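Local coordinates for protein Dok-7 (Mus musculus, PDB 3ML4), which acts as a cytoplasmic adaptor that binds and activates the muscle receptor kinase MuSK, inducing its autophosphorylation at the developing neuromuscular synapse, at residues Thr151-Arg163 / Phe173-Phe186. Numbering follows the deposited sequence.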
loop_
_atom_site.group_PDB
_atom_site.type_symbol
_atom_site.label_atom_id
_atom_site.label_comp_id
_atom_site.label_asym_id
_atom_site.label_seq_id
_atom_site.Cartn_x
_atom_site.Cartn_y
_atom_site.Cartn_z
ATOM N N THR B 151 -16.450 -16.683 5.000
ATOM C CA THR B 151 -15.149 -17.345 5.084
ATOM C C THR B 151 -14.566 -17.522 3.687
ATOM O O THR B 151 -15.301 -17.727 2.724
ATOM C CB THR B 151 -15.228 -18.724 5.785
ATOM O OG1 THR B 151 -16.148 -19.568 5.085
ATOM C CG2 THR B 151 -15.679 -18.577 7.232
ATOM N N VAL B 152 -13.243 -17.442 3.592
ATOM C CA VAL B 152 -12.529 -17.534 2.320
ATOM C C VAL B 152 -12.391 -18.993 1.897
ATOM O O VAL B 152 -11.816 -19.802 2.625
ATOM C CB VAL B 152 -11.136 -16.846 2.411
ATOM C CG1 VAL B 152 -10.259 -17.166 1.191
ATOM C CG2 VAL B 152 -11.302 -15.344 2.573
HETATM N N MSE B 153 -12.920 -19.311 0.720
HETATM C CA MSE B 153 -12.922 -20.674 0.187
HETATM C C MSE B 153 -12.012 -20.864 -1.030
HETATM O O MSE B 153 -11.834 -21.987 -1.504
HETATM C CB MSE B 153 -14.344 -21.097 -0.178
HETATM C CG MSE B 153 -15.066 -20.103 -1.066
HETATM SE SE MSE B 153 -16.380 -20.942 -2.235
HETATM C CE MSE B 153 -17.290 -19.330 -2.811
ATOM N N GLY B 154 -11.458 -19.769 -1.536
ATOM C CA GLY B 154 -10.566 -19.807 -2.691
ATOM C C GLY B 154 -9.829 -18.493 -2.812
ATOM O O GLY B 154 -10.436 -17.432 -2.662
ATOM N N GLN B 155 -8.523 -18.563 -3.067
ATOM C CA GLN B 155 -7.677 -17.369 -3.154
ATOM C C GLN B 155 -6.580 -17.477 -4.216
ATOM O O GLN B 155 -5.919 -18.507 -4.338
ATOM C CB GLN B 155 -7.058 -17.035 -1.793
ATOM C CG GLN B 155 -6.161 -18.131 -1.216
ATOM C CD GLN B 155 -5.521 -17.735 0.103
ATOM O OE1 GLN B 155 -5.754 -18.366 1.132
ATOM N NE2 GLN B 155 -4.713 -16.680 0.078
ATOM N N TRP B 156 -6.394 -16.401 -4.974
ATOM C CA TRP B 156 -5.382 -16.336 -6.024
ATOM C C TRP B 156 -4.751 -14.950 -6.032
ATOM O O TRP B 156 -5.437 -13.959 -5.785
ATOM C CB TRP B 156 -6.011 -16.589 -7.405
ATOM C CG TRP B 156 -6.801 -17.871 -7.548
ATOM C CD1 TRP B 156 -6.361 -19.045 -8.084
ATOM C CD2 TRP B 156 -8.165 -18.098 -7.158
ATOM N NE1 TRP B 156 -7.361 -19.992 -8.053
ATOM C CE2 TRP B 156 -8.477 -19.438 -7.487
ATOM C CE3 TRP B 156 -9.150 -17.302 -6.559
ATOM C CZ2 TRP B 156 -9.735 -20.002 -7.233
ATOM C CZ3 TRP B 156 -10.399 -17.860 -6.308
ATOM C CH2 TRP B 156 -10.680 -19.202 -6.646
ATOM N N LYS B 157 -3.449 -14.880 -6.306
ATOM C CA LYS B 157 -2.842 -13.638 -6.778
ATOM C C LYS B 157 -3.322 -13.462 -8.208
ATOM O O LYS B 157 -3.288 -14.416 -8.992
ATOM C CB LYS B 157 -1.313 -13.716 -6.794
ATOM C CG LYS B 157 -0.609 -13.592 -5.454
ATOM C CD LYS B 157 0.828 -13.108 -5.662
ATOM C CE LYS B 157 1.848 -13.975 -4.926
ATOM N NZ LYS B 157 1.617 -14.057 -3.450
ATOM N N LEU B 158 -3.763 -12.255 -8.555
ATOM C CA LEU B 158 -4.101 -11.941 -9.946
ATOM C C LEU B 158 -2.949 -12.192 -10.929
ATOM O O LEU B 158 -3.182 -12.593 -12.067
ATOM C CB LEU B 158 -4.612 -10.507 -10.076
ATOM C CG LEU B 158 -6.083 -10.395 -10.487
ATOM C CD1 LEU B 158 -7.026 -10.772 -9.349
ATOM C CD2 LEU B 158 -6.382 -8.996 -10.994
ATOM N N SER B 159 -1.717 -11.977 -10.473
ATOM C CA SER B 159 -0.528 -12.157 -11.307
ATOM C C SER B 159 -0.219 -13.633 -11.623
ATOM O O SER B 159 0.664 -13.936 -12.436
ATOM C CB SER B 159 0.687 -11.462 -10.668
ATOM O OG SER B 159 0.965 -11.990 -9.381
ATOM N N ASP B 160 -0.958 -14.540 -10.988
ATOM C CA ASP B 160 -0.752 -15.972 -11.172
ATOM C C ASP B 160 -1.846 -16.613 -12.032
ATOM O O ASP B 160 -1.862 -17.828 -12.233
ATOM C CB ASP B 160 -0.652 -16.662 -9.810
ATOM C CG ASP B 160 0.547 -16.197 -9.003
ATOM O OD1 ASP B 160 1.481 -15.611 -9.592
ATOM O OD2 ASP B 160 0.567 -16.423 -7.777
ATOM N N LEU B 161 -2.756 -15.787 -12.538
ATOM C CA LEU B 161 -3.797 -16.232 -13.462
ATOM C C LEU B 161 -3.282 -16.251 -14.900
ATOM O O LEU B 161 -2.763 -15.246 -15.383
ATOM C CB LEU B 161 -5.008 -15.303 -13.365
ATOM C CG LEU B 161 -6.210 -15.633 -12.481
ATOM C CD1 LEU B 161 -5.864 -16.459 -11.240
ATOM C CD2 LEU B 161 -6.891 -14.331 -12.098
ATOM N N ARG B 162 -3.424 -17.392 -15.575
ATOM C CA ARG B 162 -3.014 -17.519 -16.982
ATOM C C ARG B 162 -3.967 -16.758 -17.884
ATOM O O ARG B 162 -3.550 -15.956 -18.716
ATOM C CB ARG B 162 -3.007 -18.978 -17.446
ATOM C CG ARG B 162 -2.178 -19.933 -16.619
ATOM C CD ARG B 162 -1.693 -21.105 -17.468
ATOM N NE ARG B 162 -1.214 -22.220 -16.647
ATOM C CZ ARG B 162 -0.398 -23.177 -17.079
ATOM N NH1 ARG B 162 0.055 -23.164 -18.329
ATOM N NH2 ARG B 162 -0.025 -24.145 -16.255
ATOM N N ARG B 163 -5.253 -17.034 -17.699
ATOM C CA ARG B 163 -6.297 -16.600 -18.608
ATOM C C ARG B 163 -7.549 -16.271 -17.818
ATOM O O ARG B 163 -7.718 -16.725 -16.682
ATOM C CB ARG B 163 -6.605 -17.722 -19.609
ATOM C CG ARG B 163 -5.759 -17.703 -20.876
ATOM C CD ARG B 163 -5.062 -19.042 -21.142
ATOM N NE ARG B 163 -5.959 -20.192 -21.038
ATOM C CZ ARG B 163 -6.349 -20.949 -22.064
ATOM N NH1 ARG B 163 -5.918 -20.689 -23.294
ATOM N NH2 ARG B 163 -7.170 -21.977 -21.857
ATOM N N PHE B 173 -12.104 -17.998 -15.209
ATOM C CA PHE B 173 -10.695 -17.689 -14.966
ATOM C C PHE B 173 -9.849 -18.939 -14.690
ATOM O O PHE B 173 -10.346 -19.930 -14.151
ATOM C CB PHE B 173 -10.532 -16.630 -13.864
ATOM C CG PHE B 173 -10.885 -17.107 -12.484
ATOM C CD1 PHE B 173 -12.199 -17.073 -12.035
ATOM C CD2 PHE B 173 -9.894 -17.564 -11.617
ATOM C CE1 PHE B 173 -12.525 -17.505 -10.750
ATOM C CE2 PHE B 173 -10.216 -17.999 -10.326
ATOM C CZ PHE B 173 -11.531 -17.966 -9.895
ATOM N N GLU B 174 -8.574 -18.886 -15.075
ATOM C CA GLU B 174 -7.662 -20.002 -14.869
ATOM C C GLU B 174 -6.430 -19.612 -14.048
ATOM O O GLU B 174 -5.699 -18.691 -14.405
ATOM C CB GLU B 174 -7.247 -20.616 -16.211
ATOM C CG GLU B 174 -6.284 -21.795 -16.081
ATOM C CD GLU B 174 -5.687 -22.246 -17.406
ATOM O OE1 GLU B 174 -6.026 -21.668 -18.466
ATOM O OE2 GLU B 174 -4.868 -23.191 -17.381
ATOM N N GLY B 175 -6.212 -20.322 -12.946
ATOM C CA GLY B 175 -5.002 -20.157 -12.148
ATOM C C GLY B 175 -3.897 -21.085 -12.624
ATOM O O GLY B 175 -4.136 -22.265 -12.897
ATOM N N GLY B 176 -2.681 -20.552 -12.711
ATOM C CA GLY B 176 -1.545 -21.308 -13.212
ATOM C C GLY B 176 -0.795 -22.118 -12.172
ATOM O O GLY B 176 -1.251 -22.277 -11.037
ATOM N N THR B 177 0.365 -22.624 -12.582
ATOM C CA THR B 177 1.254 -23.418 -11.727
ATOM C C THR B 177 1.609 -22.715 -10.423
ATOM O O THR B 177 1.663 -23.349 -9.375
ATOM C CB THR B 177 2.539 -23.828 -12.493
ATOM O OG1 THR B 177 2.203 -24.821 -13.466
ATOM C CG2 THR B 177 3.603 -24.387 -11.559
ATOM N N ARG B 178 1.833 -21.405 -10.499
ATOM C CA ARG B 178 2.137 -20.576 -9.326
ATOM C C ARG B 178 1.204 -20.868 -8.144
ATOM O O ARG B 178 1.648 -20.871 -6.993
ATOM C CB ARG B 178 2.048 -19.079 -9.662
ATOM C CG ARG B 178 2.250 -18.688 -11.122
ATOM C CD ARG B 178 3.572 -17.970 -11.378
ATOM N NE ARG B 178 3.623 -17.441 -12.745
ATOM C CZ ARG B 178 4.088 -18.113 -13.798
ATOM N NH1 ARG B 178 4.564 -19.345 -13.655
ATOM N NH2 ARG B 178 4.089 -17.557 -15.002
ATOM N N CYS B 179 -0.079 -21.101 -8.430
ATOM C CA CYS B 179 -1.068 -21.389 -7.384
ATOM C C CYS B 179 -1.345 -22.890 -7.205
ATOM O O CYS B 179 -2.395 -23.401 -7.594
ATOM C CB CYS B 179 -2.364 -20.573 -7.573
ATOM S SG CYS B 179 -2.657 -19.810 -9.202
ATOM N N GLY B 180 -0.379 -23.569 -6.594
ATOM C CA GLY B 180 -0.383 -25.016 -6.373
ATOM C C GLY B 180 -1.657 -25.816 -6.564
ATOM O O GLY B 180 -1.909 -26.332 -7.656
ATOM N N TYR B 181 -2.438 -25.963 -5.494
ATOM C CA TYR B 181 -3.694 -26.727 -5.569
ATOM C C TYR B 181 -4.893 -25.859 -5.905
ATOM O O TYR B 181 -6.010 -26.359 -6.014
ATOM C CB TYR B 181 -3.962 -27.552 -4.298
ATOM C CG TYR B 181 -3.176 -28.846 -4.229
ATOM C CD1 TYR B 181 -2.711 -29.475 -5.392
ATOM C CD2 TYR B 181 -2.918 -29.455 -3.006
ATOM C CE1 TYR B 181 -1.987 -30.664 -5.325
ATOM C CE2 TYR B 181 -2.200 -30.643 -2.931
ATOM C CZ TYR B 181 -1.740 -31.241 -4.088
ATOM O OH TYR B 181 -1.032 -32.415 -3.996
ATOM N N TRP B 182 -4.654 -24.563 -6.061
ATOM C CA TRP B 182 -5.664 -23.677 -6.615
ATOM C C TRP B 182 -5.499 -23.486 -8.124
ATOM O O TRP B 182 -6.233 -22.712 -8.742
ATOM C CB TRP B 182 -5.698 -22.339 -5.871
ATOM C CG TRP B 182 -6.464 -22.408 -4.580
ATOM C CD1 TRP B 182 -6.112 -21.848 -3.383
ATOM C CD2 TRP B 182 -7.706 -23.090 -4.352
ATOM N NE1 TRP B 182 -7.059 -22.131 -2.429
ATOM C CE2 TRP B 182 -8.045 -22.896 -2.994
ATOM C CE3 TRP B 182 -8.565 -23.845 -5.164
ATOM C CZ2 TRP B 182 -9.204 -23.431 -2.427
ATOM C CZ3 TRP B 182 -9.717 -24.373 -4.602
ATOM C CH2 TRP B 182 -10.029 -24.160 -3.244
ATOM N N ALA B 183 -4.545 -24.207 -8.713
ATOM C CA ALA B 183 -4.342 -24.188 -10.157
ATOM C C ALA B 183 -5.549 -24.784 -10.876
ATOM O O ALA B 183 -6.279 -25.601 -10.307
ATOM C CB ALA B 183 -3.078 -24.937 -10.527
ATOM N N GLY B 184 -5.766 -24.356 -12.117
ATOM C CA GLY B 184 -6.820 -24.923 -12.952
ATOM C C GLY B 184 -7.856 -23.916 -13.405
ATOM O O GLY B 184 -7.692 -22.711 -13.218
ATOM N N VAL B 185 -8.939 -24.432 -13.984
ATOM C CA VAL B 185 -9.963 -23.620 -14.629
ATOM C C VAL B 185 -11.246 -23.595 -13.789
ATOM O O VAL B 185 -11.726 -24.637 -13.348
ATOM C CB VAL B 185 -10.246 -24.141 -16.062
ATOM C CG1 VAL B 185 -11.127 -23.169 -16.832
ATOM C CG2 VAL B 185 -8.934 -24.375 -16.816
ATOM N N PHE B 186 -11.790 -22.399 -13.576
ATOM C CA PHE B 186 -12.953 -22.205 -12.703
ATOM C C PHE B 186 -14.052 -21.402 -13.386
ATOM O O PHE B 186 -13.767 -20.479 -14.160
ATOM C CB PHE B 186 -12.535 -21.523 -11.395
ATOM C CG PHE B 186 -11.483 -22.276 -10.629
ATOM C CD1 PHE B 186 -10.144 -21.927 -10.743
ATOM C CD2 PHE B 186 -11.830 -23.343 -9.806
ATOM C CE1 PHE B 186 -9.167 -22.628 -10.043
ATOM C CE2 PHE B 186 -10.861 -24.040 -9.095
ATOM C CZ PHE B 186 -9.527 -23.684 -9.219
#
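Trp156 lays its indole under the edge of Phe173, whose CE2 sits over the centre of the indole face; the two planes stand at 85°, a T-shaped pair with Phe173 CZ 3.6 Å from Trp156 CH2. The indole's own edge, at CZ2, meets the face of Phe186 off-centre. In the indole plane, NE1 of Trp156 gives a hydrogen bond of 3.0 Å to the carbonyl O of Trp182, and Cys179 SG lies at the same rim, 3.9 Å from Trp156 CD1. With CG beside the backbone N (chi1 -55°), Trp156 reaches from the edge strand 151-157 to the turn that follows strand 170-175. An alanine here would probably open a gap beneath Phe173 and Phe186 and leave the carbonyl of Trp182 without its indole donor. Trp182 in turn spreads one face over the backbone at Gly154 and Gln155. Further along, the backbones pair: Gly176 N bonds to Asp160 O at 2.9 Å, almost straight, and Glu174 N to Arg163 O at 2.8 Å. Glu174, extended with CG anti to its N (chi1 180°), places its carboxylate between two arginines: OE1 takes the NE of Arg163 at 3.0 Å, their planes nearly perpendicular, while Arg162 NE makes only a long salt bridge of 3.9 Å to OE2. Arg178 and Thr177 hydrogen-bond to the bound MuSK peptide, Thr177 through a modified side chain of it, and Arg163 pairs with a peptide strand. Such extension of the sheet by a ligand strand beside strand 161-167 is characteristic of peptide recognition by an IRS-type PTB domain.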